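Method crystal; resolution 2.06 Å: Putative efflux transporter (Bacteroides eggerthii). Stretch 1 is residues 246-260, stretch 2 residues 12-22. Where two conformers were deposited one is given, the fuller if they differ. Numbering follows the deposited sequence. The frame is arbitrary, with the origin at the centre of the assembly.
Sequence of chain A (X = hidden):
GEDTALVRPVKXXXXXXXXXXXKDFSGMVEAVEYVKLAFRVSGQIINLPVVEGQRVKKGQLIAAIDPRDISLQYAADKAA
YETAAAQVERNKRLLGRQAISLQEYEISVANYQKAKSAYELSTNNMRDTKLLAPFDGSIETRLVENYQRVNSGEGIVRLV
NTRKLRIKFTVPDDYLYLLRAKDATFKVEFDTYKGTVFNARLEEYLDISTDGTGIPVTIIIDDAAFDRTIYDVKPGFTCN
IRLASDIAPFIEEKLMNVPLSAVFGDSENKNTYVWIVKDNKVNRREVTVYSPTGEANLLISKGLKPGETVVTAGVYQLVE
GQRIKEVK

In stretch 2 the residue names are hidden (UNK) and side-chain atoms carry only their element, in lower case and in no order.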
# COMPACT_ATOMS: atom_id res chain seq x y z
N ASP A 246 -3.63 -18.07 -8.06
CA ASP A 246 -3.91 -17.24 -6.90
C ASP A 246 -2.61 -17.17 -6.10
O ASP A 246 -2.20 -18.16 -5.50
CB ASP A 246 -5.10 -17.74 -6.06
CG ASP A 246 -5.55 -16.75 -4.98
OD1 ASP A 246 -4.77 -15.85 -4.63
OD2 ASP A 246 -6.68 -16.91 -4.47
N ILE A 247 -1.91 -16.03 -6.15
CA ILE A 247 -0.64 -15.87 -5.44
C ILE A 247 -0.82 -15.46 -3.96
O ILE A 247 0.18 -15.32 -3.25
CB ILE A 247 0.33 -14.90 -6.16
CG1 ILE A 247 -0.22 -13.46 -6.23
CG2 ILE A 247 0.76 -15.46 -7.54
CD1 ILE A 247 0.91 -12.47 -6.58
N ALA A 248 -2.05 -15.25 -3.48
CA ALA A 248 -2.30 -14.93 -2.05
C ALA A 248 -3.58 -15.62 -1.58
O ALA A 248 -4.57 -14.95 -1.28
CB ALA A 248 -2.39 -13.42 -1.84
N PRO A 249 -3.61 -16.97 -1.58
CA PRO A 249 -4.86 -17.67 -1.23
C PRO A 249 -5.27 -17.49 0.24
O PRO A 249 -6.45 -17.61 0.55
CB PRO A 249 -4.54 -19.15 -1.54
CG PRO A 249 -3.03 -19.25 -1.38
CD PRO A 249 -2.52 -17.92 -1.92
N PHE A 250 -4.33 -17.14 1.10
CA PHE A 250 -4.49 -16.91 2.53
C PHE A 250 -5.41 -15.72 2.86
O PHE A 250 -5.86 -15.63 4.01
CB PHE A 250 -3.12 -16.68 3.19
CG PHE A 250 -2.22 -15.67 2.50
CD1 PHE A 250 -2.33 -14.31 2.78
CD2 PHE A 250 -1.27 -16.08 1.57
CE1 PHE A 250 -1.51 -13.38 2.12
CE2 PHE A 250 -0.43 -15.16 0.94
CZ PHE A 250 -0.57 -13.81 1.20
N ILE A 251 -5.63 -14.78 1.90
CA ILE A 251 -6.45 -13.56 2.14
C ILE A 251 -7.84 -13.98 2.59
O ILE A 251 -8.48 -14.79 1.92
CB ILE A 251 -6.49 -12.61 0.92
CG1 ILE A 251 -5.13 -11.90 0.75
CG2 ILE A 251 -7.67 -11.57 1.02
CD1 ILE A 251 -5.05 -11.09 -0.59
N GLU A 252 -8.27 -13.50 3.77
CA GLU A 252 -9.58 -13.85 4.33
C GLU A 252 -10.73 -13.21 3.51
O GLU A 252 -11.46 -13.94 2.84
CB GLU A 252 -9.67 -13.46 5.81
CG GLU A 252 -10.93 -14.00 6.49
CD GLU A 252 -11.12 -13.59 7.94
OE1 GLU A 252 -10.34 -12.75 8.45
OE2 GLU A 252 -12.07 -14.12 8.57
N GLU A 253 -10.88 -11.87 3.56
CA GLU A 253 -11.93 -11.16 2.80
C GLU A 253 -11.41 -10.79 1.40
O GLU A 253 -10.62 -9.85 1.27
CB GLU A 253 -12.50 -9.93 3.56
CG GLU A 253 -11.50 -8.90 4.08
CD GLU A 253 -11.84 -7.43 3.90
OE1 GLU A 253 -13.05 -7.09 3.76
OE2 GLU A 253 -10.90 -6.60 3.91
N LYS A 254 -11.81 -11.55 0.39
CA LYS A 254 -11.42 -11.37 -1.01
C LYS A 254 -11.89 -10.00 -1.55
O LYS A 254 -13.05 -9.63 -1.36
CB LYS A 254 -11.99 -12.50 -1.89
CG LYS A 254 -11.75 -13.91 -1.36
CD LYS A 254 -10.30 -14.32 -1.30
CE LYS A 254 -10.14 -15.72 -0.72
NZ LYS A 254 -8.70 -16.10 -0.58
N LEU A 255 -10.96 -9.25 -2.14
CA LEU A 255 -11.21 -7.95 -2.73
C LEU A 255 -11.22 -8.07 -4.26
O LEU A 255 -10.43 -8.83 -4.80
CB LEU A 255 -10.18 -6.90 -2.28
CG LEU A 255 -10.03 -6.68 -0.76
CD1 LEU A 255 -9.09 -5.57 -0.51
CD2 LEU A 255 -11.36 -6.38 -0.09
N MSE A 256 -12.11 -7.28 -4.93
CA MSE A 256 -12.24 -7.24 -6.39
C MSE A 256 -11.68 -5.96 -6.92
O MSE A 256 -11.78 -4.92 -6.25
CB MSE A 256 -13.73 -7.34 -6.83
CG MSE A 256 -14.49 -8.55 -6.28
SE MSE A 256 -13.84 -10.19 -7.10
CE MSE A 256 -13.47 -11.20 -5.40
N ASN A 257 -11.08 -6.01 -8.11
CA ASN A 257 -10.60 -4.83 -8.81
C ASN A 257 -11.64 -4.32 -9.77
O ASN A 257 -12.17 -5.10 -10.59
CB ASN A 257 -9.35 -5.10 -9.67
CG ASN A 257 -8.11 -5.49 -8.95
OD1 ASN A 257 -7.65 -4.78 -8.06
ND2 ASN A 257 -7.45 -6.54 -9.45
N VAL A 258 -11.86 -3.00 -9.75
CA VAL A 258 -12.64 -2.30 -10.77
C VAL A 258 -11.96 -0.97 -11.05
O VAL A 258 -11.50 -0.34 -10.10
CB VAL A 258 -14.16 -2.09 -10.48
CG1 VAL A 258 -14.90 -3.40 -10.31
CG2 VAL A 258 -14.41 -1.15 -9.31
N PRO A 259 -11.96 -0.45 -12.30
CA PRO A 259 -11.42 0.90 -12.53
C PRO A 259 -12.22 1.95 -11.74
O PRO A 259 -13.42 1.77 -11.49
CB PRO A 259 -11.61 1.11 -14.04
CG PRO A 259 -11.55 -0.30 -14.61
CD PRO A 259 -12.38 -1.06 -13.58
N LEU A 260 -11.55 3.02 -11.33
CA LEU A 260 -12.22 4.11 -10.62
C LEU A 260 -13.38 4.66 -11.48
O LEU A 260 -14.46 4.94 -10.94
CB LEU A 260 -11.21 5.23 -10.29
CG LEU A 260 -11.74 6.58 -9.85
CD1 LEU A 260 -12.42 6.47 -8.51
CD2 LEU A 260 -10.63 7.63 -9.80
N UNK A 12 -16.19 -1.31 -21.28
CA UNK A 12 -16.43 -2.19 -20.15
C UNK A 12 -15.13 -2.86 -19.71
O UNK A 12 -14.14 -2.84 -20.44
o UNK A 12 -16.86 -4.15 -21.48
c UNK A 12 -18.82 -2.76 -20.96
c UNK A 12 -17.45 -3.30 -20.50
N UNK A 13 -15.18 -3.51 -18.55
CA UNK A 13 -14.09 -4.33 -18.02
C UNK A 13 -14.68 -5.46 -17.26
O UNK A 13 -15.84 -5.37 -16.82
c UNK A 13 -13.19 -3.49 -17.12
N UNK A 14 -13.90 -6.53 -17.09
CA UNK A 14 -14.27 -7.70 -16.31
C UNK A 14 -13.81 -7.48 -14.87
O UNK A 14 -12.69 -7.03 -14.68
c UNK A 14 -13.61 -8.93 -16.95
o UNK A 14 -13.77 -8.88 -18.37
c UNK A 14 -14.13 -10.24 -16.38
N UNK A 15 -14.63 -7.81 -13.88
CA UNK A 15 -14.27 -7.73 -12.45
C UNK A 15 -13.19 -8.83 -12.21
O UNK A 15 -13.38 -9.97 -12.65
c UNK A 15 -15.51 -7.91 -11.53
c UNK A 15 -16.55 -6.82 -11.79
c UNK A 15 -15.12 -7.93 -10.05
N UNK A 16 -12.07 -8.48 -11.58
CA UNK A 16 -11.00 -9.44 -11.33
C UNK A 16 -10.69 -9.53 -9.83
O UNK A 16 -10.86 -8.57 -9.08
o UNK A 16 -9.15 -7.85 -11.72
c UNK A 16 -9.74 -9.08 -12.13
N UNK A 17 -10.34 -10.74 -9.38
CA UNK A 17 -9.97 -11.00 -8.00
C UNK A 17 -8.60 -10.36 -7.77
O UNK A 17 -7.72 -10.50 -8.62
c UNK A 17 -9.93 -12.50 -7.75
o UNK A 17 -9.61 -12.74 -6.39
N UNK A 18 -8.43 -9.61 -6.69
CA UNK A 18 -7.17 -8.89 -6.44
C UNK A 18 -5.89 -9.73 -6.62
O UNK A 18 -4.96 -9.29 -7.30
n UNK A 18 -5.23 -6.26 -2.77
c UNK A 18 -7.19 -8.32 -5.00
c UNK A 18 -5.88 -7.36 -3.11
o UNK A 18 -6.47 -8.06 -2.28
c UNK A 18 -5.88 -7.67 -4.58
N UNK A 19 -5.85 -10.93 -6.03
CA UNK A 19 -4.61 -11.71 -6.00
C UNK A 19 -4.50 -12.82 -7.05
O UNK A 19 -3.54 -13.60 -6.99
c UNK A 19 -4.43 -12.32 -4.61
o UNK A 19 -5.47 -13.25 -4.35
N UNK A 20 -5.48 -12.95 -7.95
CA UNK A 20 -5.44 -13.97 -9.00
C UNK A 20 -4.71 -13.35 -10.20
O UNK A 20 -5.16 -12.36 -10.75
c UNK A 20 -7.46 -15.27 -8.18
c UNK A 20 -6.86 -14.52 -9.36
c UNK A 20 -6.81 -15.43 -10.59
N UNK A 21 -3.56 -13.93 -10.57
CA UNK A 21 -2.78 -13.49 -11.71
C UNK A 21 -3.17 -14.32 -12.92
O UNK A 21 -3.22 -15.54 -12.84
c UNK A 21 -1.16 -11.35 -10.00
c UNK A 21 -0.42 -13.07 -12.68
c UNK A 21 -1.26 -13.56 -11.44
c UNK A 21 -0.85 -12.86 -10.11
N UNK A 22 -3.45 -13.65 -14.05
CA UNK A 22 -3.82 -14.31 -15.29
C UNK A 22 -2.77 -14.04 -16.35
O UNK A 22 -2.31 -12.90 -16.47
c UNK A 22 -6.37 -13.86 -14.82
c UNK A 22 -6.77 -15.29 -14.52
c UNK A 22 -7.57 -13.14 -15.43
c UNK A 22 -5.18 -13.81 -15.79
O HOH W 1 -11.98 -4.82 -13.54
O HOH W 2 -8.22 -10.14 -2.07
O HOH W 3 -7.16 -14.84 -2.49

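Position 12 carries three side-chain atoms, one carbon bearing an oxygen and a carbon; this beta-branched hydroxyl side chain is Thr12, out of reach of stretch 1. Position 13 has a lone carbon, CB, directed toward the other stretch and 4.4 Å from CD of Pro259: Ala13. Position 14 repeats the carbon with one oxygen and one carbon and points away, so it is Thr14; its backbone O receives a water that also donates to O of Asn257, 2.6 and 3.0 Å from the water oxygen respectively.

At position 15 three carbons fork at the first, and no polar atom is present. This is Val15, whose CG1 packs 3.6 Å from CB of Met256, a selenomethionine, while CG2 lies 4.1 Å from CG1 of Val258. Position 16 has one carbon and then one oxygen, the oxygen 3.1 Å from ND2 of Asn257, which donates a hydrogen bond to it. It is Ser16. Its backbone O accepts from N of Asn257 at 2.7 Å, nearly linear at 171°, so main chain and side chain join the same two residues. Position 17 is again a carbon and an oxygen, Ser17, paired with Met256 without hydrogen bonds; its CA sits 4.1 Å from SE of Met256.

Position 18 holds an unbranched run of three carbons, the third carrying one oxygen and one nitrogen, an amide: Gln18. Its OE1 approaches CD1 of Ile251 at 3.7 Å and accepts from a water that in turn accepts from N of Leu255. Its backbone N donates to O of Leu255 at 2.9 Å. Position 19 has one carbon and one oxygen, the oxygen 2.7 Å from OD1 of Asp246. Ser19 donates this hydrogen bond through OG, and its CB rests 3.6 Å from CB of Ala248.

Position 20 shows three carbons forked at the first, near the carboxylate of Asp246: Val20, with CG2 4.0 Å from CG of Asp246. Position 21 has four carbons, forked at the first with one arm two carbons long, hence Ile21; CG1 meets CD1 of Ile247 at 4.0 Å. Position 22 also has four carbons, but forked at the second, and touches nothing here: Leu22.

The contact works as two short antiparallel pairings, Met256–Asn257 with Ser17–Ser16 and Asp246 with Val20, linked by the type I turn from Ser17 to Val20. Within the turn, O of Ser19 accepts a hydrogen bond from N of Ile247 at 3.0 Å. OD1 of Asp246 also accepts from N of Ala248 at 3.0 Å, tying the serine hydroxyl to the opposing loop.

Stretch 2, residues 12-22: TATVSSQSVIL
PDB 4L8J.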